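Long-range contacts in putative glucarate dehydratase (Pseudomonas fluorescens, PDB 4IT1), which probably catalyses the magnesium-dependent dehydration of D-glucarate to 5-dehydro-4-deoxy-D-glucarate, as a member of the mandelate racemase/muconate lactonizing enzyme family: residues F209-G217 with Y238-W248; Y266-M277 with L286-V294. All coordinates share one frame; numbering follows the deposited sequence.

Interaction 1 (F209-G217 with Y238-W248); sequences FKSIKLKAG and YPLRIDPNGNW. With MG (magnesium ion), chain E; TLA (L(+)-tartaric acid), chain F.
D243 OD2 is gripped by both a metal and a lysine: it binds the magnesium ion at 2.0 Å and takes a weak, salt-bridging hydrogen bond from K215 NZ at 3.0 Å. The two side chains run side by side off the same face of the sheet. K215 sets out with CG opposite its backbone N (chi1 179°), then bends at the next two torsions, which brings the amine across N245 for a second weak bond, NZ to OD1 at 3.1 Å; the hydroxyl of Y169 is a further partner. K215 is a predicted proton acceptor, and the bound tartrate lies beside its chain. D243 OD1 receives the backbone N of N245 from above the carboxylate plane, an Asx turn that helps fix the rotation of this metal ligand.

These groups sit at the C-terminal ends of strands 212-215 and 240-243, parallel neighbours in the enolase-superfamily barrel joined by a beta-alpha-beta crossover through helix 221-234. Pairing begins with a nearly linear bond from I212 N to P239 O (2.9 Å, 176°). On the helix-facing side I212 and L240 point the same way, CB against CD2 at 3.7 Å. On the magnesium side the R241 guanidinium lays a face over S211 CB while its NH2 reaches Q265, and K213 NZ is paired with D369.

Past the strands, G217 has a positive phi, which favours glycine. N247 ND2 donates to G217 O at 3.0 Å, with the oxygen close to the amide plane, while N247 OD1 accepts from R445 N. P244 CB rests over the centre of the W248 ring.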
loop_
_atom_site.group_PDB
_atom_site.type_symbol
_atom_site.label_atom_id
_atom_site.label_comp_id
_atom_site.label_asym_id
_atom_site.label_seq_id
_atom_site.Cartn_x
_atom_site.Cartn_y
_atom_site.Cartn_z
ATOM N N PHE A 209 -0.743 -14.657 27.611
ATOM C CA PHE A 209 -1.700 -14.033 26.696
ATOM C C PHE A 209 -2.709 -13.177 27.468
ATOM O O PHE A 209 -3.207 -13.586 28.528
ATOM C CB PHE A 209 -2.447 -15.095 25.864
ATOM C CG PHE A 209 -1.571 -15.877 24.906
ATOM C CD1 PHE A 209 -0.796 -15.230 23.954
ATOM C CD2 PHE A 209 -1.552 -17.270 24.939
ATOM C CE1 PHE A 209 0.003 -15.949 23.073
ATOM C CE2 PHE A 209 -0.766 -18.001 24.051
ATOM C CZ PHE A 209 0.015 -17.338 23.118
ATOM N N LYS A 210 -3.012 -11.995 26.930
ATOM C CA LYS A 210 -3.924 -11.054 27.595
ATOM C C LYS A 210 -5.329 -11.028 26.988
ATOM O O LYS A 210 -6.193 -10.282 27.445
ATOM C CB LYS A 210 -3.313 -9.649 27.647
ATOM C CG LYS A 210 -2.177 -9.524 28.654
ATOM C CD LYS A 210 -1.486 -8.170 28.588
ATOM C CE LYS A 210 -0.291 -8.131 29.527
ATOM N NZ LYS A 210 0.400 -6.813 29.499
ATOM N N SER A 211 -5.552 -11.864 25.973
ATOM C CA SER A 211 -6.865 -12.002 25.334
ATOM C C SER A 211 -7.120 -13.442 24.897
ATOM O O SER A 211 -6.182 -14.220 24.726
ATOM C CB SER A 211 -6.984 -11.055 24.144
ATOM O OG SER A 211 -5.849 -11.158 23.311
ATOM N N ILE A 212 -8.393 -13.794 24.720
ATOM C CA ILE A 212 -8.768 -15.171 24.377
ATOM C C ILE A 212 -9.697 -15.281 23.150
ATOM O O ILE A 212 -10.725 -14.584 23.059
ATOM C CB ILE A 212 -9.417 -15.895 25.580
ATOM C CG1 ILE A 212 -8.513 -15.832 26.821
ATOM C CG2 ILE A 212 -9.701 -17.345 25.230
ATOM C CD1 ILE A 212 -9.225 -16.139 28.128
ATOM N N LYS A 213 -9.327 -16.162 22.217
ATOM C CA LYS A 213 -10.211 -16.543 21.100
ATOM C C LYS A 213 -10.569 -18.028 21.122
ATOM O O LYS A 213 -9.681 -18.891 21.059
ATOM C CB LYS A 213 -9.588 -16.193 19.742
ATOM C CG LYS A 213 -10.467 -16.598 18.552
ATOM C CD LYS A 213 -10.035 -15.929 17.263
ATOM C CE LYS A 213 -10.510 -14.486 17.180
ATOM N NZ LYS A 213 -9.644 -13.727 16.228
ATOM N N LEU A 214 -11.866 -18.322 21.189
ATOM C CA LEU A 214 -12.344 -19.703 21.101
ATOM C C LEU A 214 -12.774 -20.118 19.678
ATOM O O LEU A 214 -13.582 -19.432 19.038
ATOM C CB LEU A 214 -13.500 -19.925 22.079
ATOM C CG LEU A 214 -14.153 -21.304 22.040
ATOM C CD1 LEU A 214 -13.290 -22.343 22.741
ATOM C CD2 LEU A 214 -15.548 -21.253 22.644
ATOM N N LYS A 215 -12.238 -21.242 19.200
ATOM C CA LYS A 215 -12.697 -21.854 17.953
ATOM C C LYS A 215 -14.061 -22.502 18.156
ATOM O O LYS A 215 -14.175 -23.519 18.844
ATOM C CB LYS A 215 -11.700 -22.891 17.440
ATOM C CG LYS A 215 -12.144 -23.588 16.154
ATOM C CD LYS A 215 -11.493 -22.992 14.907
ATOM C CE LYS A 215 -11.995 -21.593 14.584
ATOM N NZ LYS A 215 -11.197 -20.959 13.497
ATOM N N ALA A 216 -15.094 -21.918 17.554
ATOM C CA ALA A 216 -16.469 -22.350 17.824
ATOM C C ALA A 216 -17.168 -23.010 16.627
ATOM O O ALA A 216 -16.510 -23.553 15.735
ATOM C CB ALA A 216 -17.290 -21.192 18.369
ATOM N N GLY A 217 -18.501 -22.967 16.630
ATOM C CA GLY A 217 -19.315 -23.643 15.626
ATOM C C GLY A 217 -18.955 -25.110 15.511
ATOM O O GLY A 217 -18.909 -25.666 14.412
ATOM N N TYR A 238 -10.261 -9.969 30.612
ATOM C CA TYR A 238 -9.709 -10.633 29.436
ATOM C C TYR A 238 -10.689 -10.462 28.271
ATOM O O TYR A 238 -11.838 -10.910 28.355
ATOM C CB TYR A 238 -9.437 -12.111 29.726
ATOM C CG TYR A 238 -8.107 -12.369 30.402
ATOM C CD1 TYR A 238 -7.971 -12.280 31.798
ATOM C CD2 TYR A 238 -6.979 -12.698 29.649
ATOM C CE1 TYR A 238 -6.749 -12.519 32.416
ATOM C CE2 TYR A 238 -5.755 -12.938 30.255
ATOM C CZ TYR A 238 -5.641 -12.848 31.634
ATOM O OH TYR A 238 -4.419 -13.088 32.218
ATOM N N PRO A 239 -10.258 -9.769 27.199
ATOM C CA PRO A 239 -11.127 -9.613 26.029
ATOM C C PRO A 239 -11.395 -10.978 25.388
ATOM O O PRO A 239 -10.449 -11.742 25.141
ATOM C CB PRO A 239 -10.303 -8.720 25.092
ATOM C CG PRO A 239 -9.305 -8.043 25.976
ATOM C CD PRO A 239 -8.975 -9.067 27.020
ATOM N N LEU A 240 -12.673 -11.286 25.159
ATOM C CA LEU A 240 -13.078 -12.587 24.611
ATOM C C LEU A 240 -13.647 -12.491 23.192
ATOM O O LEU A 240 -14.445 -11.594 22.885
ATOM C CB LEU A 240 -14.087 -13.277 25.535
ATOM C CG LEU A 240 -13.672 -13.522 26.991
ATOM C CD1 LEU A 240 -14.860 -13.979 27.827
ATOM C CD2 LEU A 240 -12.543 -14.533 27.077
ATOM N N ARG A 241 -13.214 -13.421 22.341
ATOM C CA ARG A 241 -13.638 -13.505 20.935
ATOM C C ARG A 241 -13.954 -14.958 20.544
ATOM O O ARG A 241 -13.411 -15.894 21.139
ATOM C CB ARG A 241 -12.527 -12.987 20.020
ATOM C CG ARG A 241 -12.060 -11.576 20.301
ATOM C CD ARG A 241 -10.556 -11.450 20.104
ATOM N NE ARG A 241 -10.046 -10.245 20.757
ATOM C CZ ARG A 241 -8.770 -10.004 21.052
ATOM N NH1 ARG A 241 -7.816 -10.882 20.765
ATOM N NH2 ARG A 241 -8.448 -8.867 21.650
ATOM N N ILE A 242 -14.821 -15.138 19.542
ATOM C CA ILE A 242 -15.116 -16.472 18.983
ATOM C C ILE A 242 -15.117 -16.500 17.464
ATOM O O ILE A 242 -15.441 -15.503 16.820
ATOM C CB ILE A 242 -16.467 -17.044 19.458
ATOM C CG1 ILE A 242 -17.589 -16.014 19.278
ATOM C CG2 ILE A 242 -16.365 -17.536 20.889
ATOM C CD1 ILE A 242 -18.983 -16.595 19.344
ATOM N N ASP A 243 -14.769 -17.659 16.908
ATOM C CA ASP A 243 -14.816 -17.899 15.466
ATOM C C ASP A 243 -15.665 -19.136 15.169
ATOM O O ASP A 243 -15.140 -20.252 15.137
ATOM C CB ASP A 243 -13.398 -18.094 14.908
ATOM C CG ASP A 243 -13.365 -18.165 13.381
ATOM O OD1 ASP A 243 -14.445 -18.171 12.750
ATOM O OD2 ASP A 243 -12.253 -18.203 12.803
ATOM N N PRO A 244 -16.983 -18.954 14.963
ATOM C CA PRO A 244 -17.806 -20.116 14.604
ATOM C C PRO A 244 -17.684 -20.547 13.132
ATOM O O PRO A 244 -18.438 -21.408 12.692
ATOM C CB PRO A 244 -19.242 -19.653 14.912
ATOM C CG PRO A 244 -19.109 -18.374 15.687
ATOM C CD PRO A 244 -17.811 -17.769 15.246
ATOM N N ASN A 245 -16.747 -19.962 12.387
ATOM C CA ASN A 245 -16.515 -20.314 10.976
ATOM C C ASN A 245 -17.800 -20.404 10.137
ATOM O O ASN A 245 -17.990 -21.346 9.371
ATOM C CB ASN A 245 -15.713 -21.616 10.860
ATOM C CG ASN A 245 -14.227 -21.408 11.023
ATOM O OD1 ASN A 245 -13.610 -21.998 11.902
ATOM N ND2 ASN A 245 -13.636 -20.581 10.165
ATOM N N GLY A 246 -18.677 -19.422 10.312
ATOM C CA GLY A 246 -19.925 -19.330 9.572
ATOM C C GLY A 246 -20.882 -20.476 9.804
ATOM O O GLY A 246 -21.745 -20.736 8.967
ATOM N N ASN A 247 -20.752 -21.162 10.937
ATOM C CA ASN A 247 -21.582 -22.342 11.168
ATOM C C ASN A 247 -22.887 -22.076 11.884
ATOM O O ASN A 247 -23.589 -23.018 12.267
ATOM C CB ASN A 247 -20.792 -23.458 11.856
ATOM C CG ASN A 247 -21.169 -24.835 11.344
ATOM O OD1 ASN A 247 -21.779 -24.980 10.275
ATOM N ND2 ASN A 247 -20.806 -25.858 12.102
ATOM N N TRP A 248 -23.221 -20.799 12.065
ATOM C CA TRP A 248 -24.524 -20.426 12.627
ATOM C C TRP A 248 -25.407 -19.724 11.609
ATOM O O TRP A 248 -24.971 -18.795 10.929
ATOM C CB TRP A 248 -24.384 -19.504 13.851
ATOM C CG TRP A 248 -23.638 -20.078 15.021
ATOM C CD1 TRP A 248 -23.323 -21.391 15.240
ATOM C CD2 TRP A 248 -23.146 -19.354 16.154
ATOM N NE1 TRP A 248 -22.648 -21.523 16.424
ATOM C CE2 TRP A 248 -22.528 -20.290 17.009
ATOM C CE3 TRP A 248 -23.162 -17.999 16.526
ATOM C CZ2 TRP A 248 -21.921 -19.917 18.217
ATOM C CZ3 TRP A 248 -22.563 -17.630 17.724
ATOM C CH2 TRP A 248 -21.953 -18.587 18.556
HETATM MG MG MG E . -11.465 -17.624 11.028
HETATM O O1 TLA F . -9.422 -20.955 10.327
HETATM O O11 TLA F . -10.583 -22.340 9.147
HETATM C C1 TLA F . -9.665 -22.092 9.935
HETATM C C2 TLA F . -8.832 -23.203 10.449
HETATM O O2 TLA F . -9.035 -24.303 9.607
HETATM C C3 TLA F . -9.340 -23.575 11.815
HETATM O O3 TLA F . -10.727 -23.829 11.712
HETATM C C4 TLA F . -8.682 -24.838 12.228
HETATM O O4 TLA F . -7.482 -24.959 12.002
HETATM O O41 TLA F . -9.373 -25.715 12.721
HETATM O O HOH W 1 -7.353 -12.825 18.362
HETATM O O HOH W 2 -14.887 -23.570 13.638
HETATM O O HOH W 3 -13.524 -17.444 10.399
HETATM O O HOH W 4 -11.363 -19.247 9.787
HETATM O O HOH W 5 -9.477 -18.025 11.566
#

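Interaction 2 (Y266-M277 with L286-V294); sequences YYEDPTPGLEGM and LPLATNMVV. With MG (magnesium ion), chain E.
M277 extends from its helix with two bends in its chain, setting CE against both L288 CB at 3.8 Å and A289 O at 3.4 Å. L288 spreads its CD2 branch into the hollow between Y267 CB and the P270 ring. L274 and V293 lie alongside with their side chains running opposite ways, L274 CD2 on V293 CB at 3.7 Å, while V293 CG1 packs on the backbone of G273, the N-cap residue. L286 CD1 presses obliquely on Y267 CE1, and the A289 methyl fits against Y266 CD1 at 3.6 Å. Strands 266-268 and 288-290 are parallel barrel neighbours, linked by a beta-alpha-beta crossover through helix 274-284.

At their C-terminal ends, E268 OE2 and N291 OD1 bind magnesium at 2.1 and 2.2 Å, the carboxylate and amide planes 80° apart. Behind them D269 OD2 accepts N291 N at 2.9 Å from the syn side and takes a hydrogen bond from a metal-bound water. With an alanine here, N291 N would probably lose its acceptor and that water one of its own, leaving the N291 ligand less firmly set. T290 OG1 accepts the backbone N of M292 and of V293, shaping the turn after the strand.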
loop_
_atom_site.group_PDB
_atom_site.type_symbol
_atom_site.label_atom_id
_atom_site.label_comp_id
_atom_site.label_asym_id
_atom_site.label_seq_id
_atom_site.Cartn_x
_atom_site.Cartn_y
_atom_site.Cartn_z
ATOM N N TYR A 266 -15.517 -9.110 20.164
ATOM C CA TYR A 266 -16.074 -9.218 18.803
ATOM C C TYR A 266 -16.419 -10.655 18.399
ATOM O O TYR A 266 -15.904 -11.608 18.978
ATOM C CB TYR A 266 -15.171 -8.548 17.742
ATOM C CG TYR A 266 -13.817 -9.197 17.452
ATOM C CD1 TYR A 266 -13.718 -10.454 16.846
ATOM C CD2 TYR A 266 -12.631 -8.519 17.722
ATOM C CE1 TYR A 266 -12.480 -11.025 16.556
ATOM C CE2 TYR A 266 -11.390 -9.083 17.435
ATOM C CZ TYR A 266 -11.318 -10.335 16.858
ATOM O OH TYR A 266 -10.075 -10.887 16.580
ATOM N N TYR A 267 -17.298 -10.785 17.406
ATOM C CA TYR A 267 -17.664 -12.074 16.822
ATOM C C TYR A 267 -17.005 -12.190 15.452
ATOM O O TYR A 267 -17.240 -11.352 14.572
ATOM C CB TYR A 267 -19.173 -12.162 16.621
ATOM C CG TYR A 267 -20.037 -12.103 17.866
ATOM C CD1 TYR A 267 -20.177 -10.920 18.598
ATOM C CD2 TYR A 267 -20.764 -13.220 18.275
ATOM C CE1 TYR A 267 -20.988 -10.871 19.727
ATOM C CE2 TYR A 267 -21.584 -13.179 19.394
ATOM C CZ TYR A 267 -21.692 -12.008 20.119
ATOM O OH TYR A 267 -22.504 -11.978 21.231
ATOM N N GLU A 268 -16.164 -13.193 15.260
ATOM C CA GLU A 268 -15.550 -13.474 13.969
ATOM C C GLU A 268 -16.385 -14.455 13.154
ATOM O O GLU A 268 -16.605 -15.533 13.589
ATOM C CB GLU A 268 -14.148 -14.045 14.157
ATOM C CG GLU A 268 -13.363 -14.228 12.865
ATOM C CD GLU A 268 -12.189 -15.181 12.960
ATOM O OE1 GLU A 268 -11.615 -15.343 14.030
ATOM O OE2 GLU A 268 -11.816 -15.772 11.949
ATOM N N ASP A 269 -16.850 -14.062 11.980
ATOM C CA ASP A 269 -17.604 -14.968 11.076
ATOM C C ASP A 269 -18.616 -15.849 11.804
ATOM O O ASP A 269 -18.517 -17.072 11.752
ATOM C CB ASP A 269 -16.648 -15.881 10.292
ATOM C CG ASP A 269 -15.752 -15.112 9.365
ATOM O OD1 ASP A 269 -16.272 -14.242 8.637
ATOM O OD2 ASP A 269 -14.525 -15.364 9.369
ATOM N N PRO A 270 -19.579 -15.243 12.513
ATOM C CA PRO A 270 -20.553 -16.143 13.128
ATOM C C PRO A 270 -21.520 -16.775 12.118
ATOM O O PRO A 270 -22.054 -17.851 12.374
ATOM C CB PRO A 270 -21.309 -15.233 14.099
ATOM C CG PRO A 270 -21.100 -13.849 13.584
ATOM C CD PRO A 270 -19.741 -13.848 12.958
ATOM N N THR A 271 -21.737 -16.095 10.994
ATOM C CA THR A 271 -22.761 -16.466 10.017
ATOM C C THR A 271 -22.199 -16.324 8.589
ATOM O O THR A 271 -21.405 -15.423 8.330
ATOM C CB THR A 271 -24.049 -15.646 10.258
ATOM O OG1 THR A 271 -25.178 -16.308 9.681
ATOM C CG2 THR A 271 -23.940 -14.236 9.723
ATOM N N PRO A 272 -22.578 -17.224 7.659
ATOM C CA PRO A 272 -21.845 -17.214 6.384
ATOM C C PRO A 272 -22.269 -16.110 5.401
ATOM O O PRO A 272 -23.395 -15.617 5.467
ATOM C CB PRO A 272 -22.129 -18.601 5.811
ATOM C CG PRO A 272 -23.471 -18.968 6.364
ATOM C CD PRO A 272 -23.661 -18.226 7.666
ATOM N N GLY A 273 -21.345 -15.712 4.527
ATOM C CA GLY A 273 -21.645 -14.787 3.431
ATOM C C GLY A 273 -21.628 -13.301 3.757
ATOM O O GLY A 273 -21.968 -12.882 4.868
ATOM N N LEU A 274 -21.240 -12.497 2.771
ATOM C CA LEU A 274 -21.297 -11.039 2.894
ATOM C C LEU A 274 -22.682 -10.522 3.312
ATOM O O LEU A 274 -22.799 -9.637 4.173
ATOM C CB LEU A 274 -20.870 -10.378 1.587
ATOM C CG LEU A 274 -19.387 -10.330 1.244
ATOM C CD1 LEU A 274 -19.183 -9.637 -0.101
ATOM C CD2 LEU A 274 -18.607 -9.626 2.343
ATOM N N GLU A 275 -23.726 -11.098 2.720
ATOM C CA GLU A 275 -25.090 -10.636 2.963
ATOM C C GLU A 275 -25.556 -10.958 4.379
ATOM O O GLU A 275 -26.171 -10.117 5.039
ATOM C CB GLU A 275 -26.060 -11.205 1.918
ATOM C CG GLU A 275 -25.794 -10.731 0.490
ATOM C CD GLU A 275 -24.860 -11.643 -0.310
ATOM O OE1 GLU A 275 -24.995 -11.656 -1.552
ATOM O OE2 GLU A 275 -23.998 -12.348 0.274
ATOM N N GLY A 276 -25.238 -12.164 4.848
ATOM C CA GLY A 276 -25.616 -12.605 6.193
ATOM C C GLY A 276 -24.907 -11.816 7.280
ATOM O O GLY A 276 -25.528 -11.406 8.269
ATOM N N MET A 277 -23.607 -11.602 7.092
ATOM C CA MET A 277 -22.799 -10.804 8.015
ATOM C C MET A 277 -23.325 -9.367 8.111
ATOM O O MET A 277 -23.484 -8.832 9.213
ATOM C CB MET A 277 -21.327 -10.837 7.610
ATOM C CG MET A 277 -20.668 -12.202 7.802
ATOM S SD MET A 277 -20.240 -12.629 9.512
ATOM C CE MET A 277 -18.778 -11.609 9.686
ATOM N N LEU A 286 -23.567 -5.370 16.416
ATOM C CA LEU A 286 -22.362 -6.053 16.918
ATOM C C LEU A 286 -21.129 -5.914 16.019
ATOM O O LEU A 286 -21.263 -5.830 14.786
ATOM C CB LEU A 286 -22.652 -7.527 17.167
ATOM C CG LEU A 286 -23.503 -7.813 18.404
ATOM C CD1 LEU A 286 -23.908 -9.278 18.420
ATOM C CD2 LEU A 286 -22.777 -7.424 19.688
ATOM N N PRO A 287 -19.923 -5.889 16.632
ATOM C CA PRO A 287 -18.688 -5.803 15.847
ATOM C C PRO A 287 -18.321 -7.151 15.230
ATOM O O PRO A 287 -17.941 -8.093 15.946
ATOM C CB PRO A 287 -17.623 -5.368 16.874
ATOM C CG PRO A 287 -18.297 -5.380 18.218
ATOM C CD PRO A 287 -19.643 -6.023 18.075
ATOM N N LEU A 288 -18.445 -7.238 13.907
ATOM C CA LEU A 288 -18.160 -8.482 13.196
ATOM C C LEU A 288 -16.801 -8.450 12.526
ATOM O O LEU A 288 -16.447 -7.488 11.833
ATOM C CB LEU A 288 -19.267 -8.820 12.202
ATOM C CG LEU A 288 -20.689 -8.853 12.772
ATOM C CD1 LEU A 288 -21.686 -9.193 11.678
ATOM C CD2 LEU A 288 -20.811 -9.826 13.939
ATOM N N ALA A 289 -16.041 -9.512 12.763
ATOM C CA ALA A 289 -14.729 -9.698 12.168
ATOM C C ALA A 289 -14.820 -10.848 11.175
ATOM O O ALA A 289 -15.730 -11.681 11.273
ATOM C CB ALA A 289 -13.706 -10.025 13.246
ATOM N N THR A 290 -13.879 -10.903 10.233
ATOM C CA THR A 290 -13.862 -11.986 9.257
ATOM C C THR A 290 -12.464 -12.382 8.804
ATOM O O THR A 290 -11.565 -11.555 8.718
ATOM C CB THR A 290 -14.684 -11.629 7.988
ATOM O OG1 THR A 290 -14.885 -12.811 7.196
ATOM C CG2 THR A 290 -13.970 -10.590 7.141
ATOM N N ASN A 291 -12.296 -13.662 8.512
ATOM C CA ASN A 291 -11.278 -14.071 7.553
ATOM C C ASN A 291 -11.841 -15.098 6.558
ATOM O O ASN A 291 -11.152 -16.020 6.114
ATOM C CB ASN A 291 -9.953 -14.475 8.229
ATOM C CG ASN A 291 -10.073 -15.662 9.166
ATOM O OD1 ASN A 291 -11.141 -16.248 9.361
ATOM N ND2 ASN A 291 -8.945 -16.031 9.758
ATOM N N MET A 292 -13.112 -14.903 6.216
ATOM C CA MET A 292 -13.840 -15.795 5.308
ATOM C C MET A 292 -14.495 -15.029 4.177
ATOM O O MET A 292 -14.370 -15.423 3.019
ATOM C CB MET A 292 -14.887 -16.617 6.057
ATOM C CG MET A 292 -14.291 -17.807 6.802
ATOM S SD MET A 292 -15.479 -18.699 7.816
ATOM C CE MET A 292 -16.292 -19.726 6.583
ATOM N N VAL A 293 -15.178 -13.933 4.507
ATOM C CA VAL A 293 -15.873 -13.153 3.489
ATOM C C VAL A 293 -15.046 -11.995 2.925
ATOM O O VAL A 293 -15.412 -11.399 1.914
ATOM C CB VAL A 293 -17.267 -12.701 3.947
ATOM C CG1 VAL A 293 -18.112 -13.915 4.292
ATOM C CG2 VAL A 293 -17.175 -11.742 5.133
ATOM N N VAL A 294 -13.931 -11.675 3.573
ATOM C CA VAL A 294 -12.993 -10.697 3.029
ATOM C C VAL A 294 -11.606 -11.318 3.110
ATOM O O VAL A 294 -10.940 -11.248 4.149
ATOM C CB VAL A 294 -13.051 -9.329 3.768
ATOM C CG1 VAL A 294 -11.993 -8.376 3.236
ATOM C CG2 VAL A 294 -14.419 -8.691 3.622
HETATM MG MG MG E . -11.465 -17.624 11.028
HETATM O O HOH W 3 -13.524 -17.444 10.399
HETATM O O HOH W 5 -9.477 -18.025 11.566
HETATM O O HOH W 4 -11.363 -19.247 9.787
#

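In the fold
From the N terminus, strand 212-215 leads into helix 221-234, and interaction 1 closes that excursion when strand 240-243 returns alongside. The chain then passes helix 250-260 and enters strand 266-268; helix 274-284 follows, and interaction 2 closes this shorter loop at strand 288-290. The two loops are in series, neither enclosing nor crossing the other. Strands 240-243 and 266-268 are neighbours in the sheet, so the two strand pairs lie side by side, making four consecutive barrel strands. Beyond the strands, G246 N probably hydrogen-bonds to D269 O. Interaction 1 supplies one protein ligand of the magnesium and interaction 2 the other two, with three waters completing the set.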